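Local coordinates for protein protease 2A (Rhinovirus C, PDB 5X45) that is a viral cysteine protease of the chymotrypsin-like 2A family that probably cleaves the rhinovirus polyprotein and carries a structural zinc ion, at residues A32-D36 with Y87-Y93. Sequence-based numbering, arbitrary orientation.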
loop_
_atom_site.group_PDB
_atom_site.type_symbol
_atom_site.label_atom_id
_atom_site.label_comp_id
_atom_site.label_asym_id
_atom_site.label_seq_id
_atom_site.Cartn_x
_atom_site.Cartn_y
_atom_site.Cartn_z
ATOM N N ALA A 32 -8.549 -9.079 -1.235
ATOM C CA ALA A 32 -8.452 -9.235 0.212
ATOM C C ALA A 32 -8.798 -7.937 0.943
ATOM O O ALA A 32 -7.957 -7.053 1.074
ATOM C CB ALA A 32 -7.038 -9.708 0.598
ATOM N N LEU A 33 -10.034 -7.829 1.421
ATOM C CA LEU A 33 -10.490 -6.637 2.146
ATOM C C LEU A 33 -9.851 -6.505 3.528
ATOM O O LEU A 33 -9.785 -5.410 4.089
ATOM C CB LEU A 33 -12.021 -6.626 2.251
ATOM C CG LEU A 33 -12.842 -6.178 1.021
ATOM C CD1 LEU A 33 -12.327 -6.616 -0.344
ATOM C CD2 LEU A 33 -14.333 -6.497 1.190
ATOM N N THR A 34 -9.351 -7.615 4.056
ATOM C CA THR A 34 -8.634 -7.595 5.327
ATOM C C THR A 34 -7.241 -6.998 5.131
ATOM O O THR A 34 -6.488 -6.802 6.088
ATOM C CB THR A 34 -8.525 -9.006 5.948
ATOM O OG1 THR A 34 -8.117 -9.947 4.943
ATOM C CG2 THR A 34 -9.866 -9.433 6.519
ATOM N N ALA A 35 -6.900 -6.725 3.875
ATOM C CA ALA A 35 -5.670 -6.022 3.553
ATOM C C ALA A 35 -5.958 -4.806 2.676
ATOM O O ALA A 35 -5.025 -4.149 2.202
ATOM C CB ALA A 35 -4.694 -6.958 2.857
ATOM N N ASP A 36 -7.249 -4.531 2.454
ATOM C CA ASP A 36 -7.700 -3.456 1.561
ATOM C C ASP A 36 -6.944 -3.524 0.230
ATOM O O ASP A 36 -6.454 -2.512 -0.290
ATOM C CB ASP A 36 -7.519 -2.087 2.227
ATOM C CG ASP A 36 -8.181 -0.967 1.444
ATOM O OD1 ASP A 36 -9.119 -1.268 0.675
ATOM O OD2 ASP A 36 -7.761 0.206 1.585
ATOM N N TYR A 87 -15.160 2.268 4.656
ATOM C CA TYR A 87 -15.189 1.109 5.553
ATOM C C TYR A 87 -15.623 1.512 6.946
ATOM O O TYR A 87 -15.270 2.595 7.426
ATOM C CB TYR A 87 -13.816 0.442 5.676
ATOM C CG TYR A 87 -13.332 -0.267 4.445
ATOM C CD1 TYR A 87 -14.205 -0.984 3.633
ATOM C CD2 TYR A 87 -11.988 -0.203 4.084
ATOM C CE1 TYR A 87 -13.751 -1.621 2.495
ATOM C CE2 TYR A 87 -11.523 -0.835 2.955
ATOM C CZ TYR A 87 -12.403 -1.541 2.163
ATOM O OH TYR A 87 -11.926 -2.167 1.036
ATOM N N PRO A 88 -16.370 0.626 7.619
ATOM C CA PRO A 88 -16.549 0.765 9.064
ATOM C C PRO A 88 -15.240 0.441 9.781
ATOM O O PRO A 88 -14.285 -0.015 9.137
ATOM C CB PRO A 88 -17.627 -0.269 9.385
ATOM C CG PRO A 88 -17.450 -1.315 8.334
ATOM C CD PRO A 88 -17.067 -0.557 7.085
ATOM N N LYS A 89 -15.189 0.699 11.082
ATOM C CA LYS A 89 -14.049 0.309 11.901
ATOM C C LYS A 89 -13.820 -1.194 11.726
ATOM O O LYS A 89 -14.758 -1.982 11.863
ATOM C CB LYS A 89 -14.320 0.662 13.366
ATOM C CG LYS A 89 -13.568 -0.165 14.399
ATOM C CD LYS A 89 -14.003 0.229 15.808
ATOM C CE LYS A 89 -13.428 -0.705 16.861
ATOM N NZ LYS A 89 -13.261 -0.056 18.197
ATOM N N HIS A 90 -12.584 -1.588 11.415
ATOM C CA HIS A 90 -12.278 -2.991 11.113
ATOM C C HIS A 90 -10.805 -3.318 11.321
ATOM O O HIS A 90 -9.970 -2.419 11.427
ATOM C CB HIS A 90 -12.655 -3.325 9.673
ATOM C CG HIS A 90 -11.786 -2.648 8.662
ATOM N ND1 HIS A 90 -11.861 -1.296 8.402
ATOM C CD2 HIS A 90 -10.806 -3.133 7.864
ATOM C CE1 HIS A 90 -10.966 -0.978 7.482
ATOM N NE2 HIS A 90 -10.315 -2.072 7.137
ATOM N N ILE A 91 -10.494 -4.611 11.367
ATOM C CA ILE A 91 -9.117 -5.080 11.512
ATOM C C ILE A 91 -8.484 -5.334 10.145
ATOM O O ILE A 91 -9.111 -5.909 9.262
ATOM C CB ILE A 91 -9.032 -6.381 12.343
ATOM C CG1 ILE A 91 -9.636 -6.195 13.744
ATOM C CG2 ILE A 91 -7.592 -6.870 12.420
ATOM C CD1 ILE A 91 -9.187 -4.965 14.474
ATOM N N GLN A 92 -7.235 -4.905 9.980
ATOM C CA GLN A 92 -6.457 -5.251 8.800
ATOM C C GLN A 92 -5.203 -6.025 9.208
ATOM O O GLN A 92 -4.787 -5.983 10.362
ATOM C CB GLN A 92 -6.098 -3.995 7.993
ATOM C CG GLN A 92 -7.251 -3.492 7.123
ATOM C CD GLN A 92 -6.836 -2.439 6.105
ATOM O OE1 GLN A 92 -5.683 -2.387 5.673
ATOM N NE2 GLN A 92 -7.788 -1.607 5.699
ATOM N N TYR A 93 -4.636 -6.766 8.262
ATOM C CA TYR A 93 -3.503 -7.654 8.534
ATOM C C TYR A 93 -2.246 -7.255 7.762
ATOM O O TYR A 93 -2.325 -6.576 6.732
ATOM C CB TYR A 93 -3.885 -9.104 8.219
ATOM C CG TYR A 93 -4.976 -9.619 9.128
ATOM C CD1 TYR A 93 -4.670 -10.171 10.372
ATOM C CD2 TYR A 93 -6.314 -9.514 8.773
ATOM C CE1 TYR A 93 -5.671 -10.628 11.225
ATOM C CE2 TYR A 93 -7.316 -9.964 9.614
ATOM C CZ TYR A 93 -6.988 -10.522 10.838
ATOM O OH TYR A 93 -7.980 -10.971 11.678
#
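Asp36 swings its carboxylate anti to the backbone N (chi1 -170°), while Tyr87 turns its ring anti to its own carbonyl carbon (chi1 -69°), and the two groups meet with their planes 80° apart. Tyr87 OH donates to Asp36 OD1 at 3.0 Å, reaching it from above the carboxylate plane, and the carboxylate sits at the edge of the ring. The methylene of Asp36 lies beside the amide of Gln92, with CB 3.5 Å from NE2. Two hydrogen bonds fix the rotation of that amide: Gln92 NE2 donates, in the amide plane, to His90 NE2 at 2.9 Å, and Gln92 OE1 is hydrogen-bonded to Thr122 OG1. His90 is fixed in turn through ND1, a donor to Pro88 O. Farther along, Tyr93 N donates to Thr34 O over 2.9 Å, while Thr34 CB meets the edge of the Tyr93 ring, 3.6 Å from CD2. Thus the type I turn 32-35 and Asp36 after it, between strands 28-32 and 37-41, meet strand 90-93 and the loop that leads into it, across the interdomain cleft. Asp36 OD2 also makes a weak hydrogen bond to His20 ND1, an Asp-His pairing consistent with the catalytic triad of chymotrypsin-like picornaviral 2A proteases.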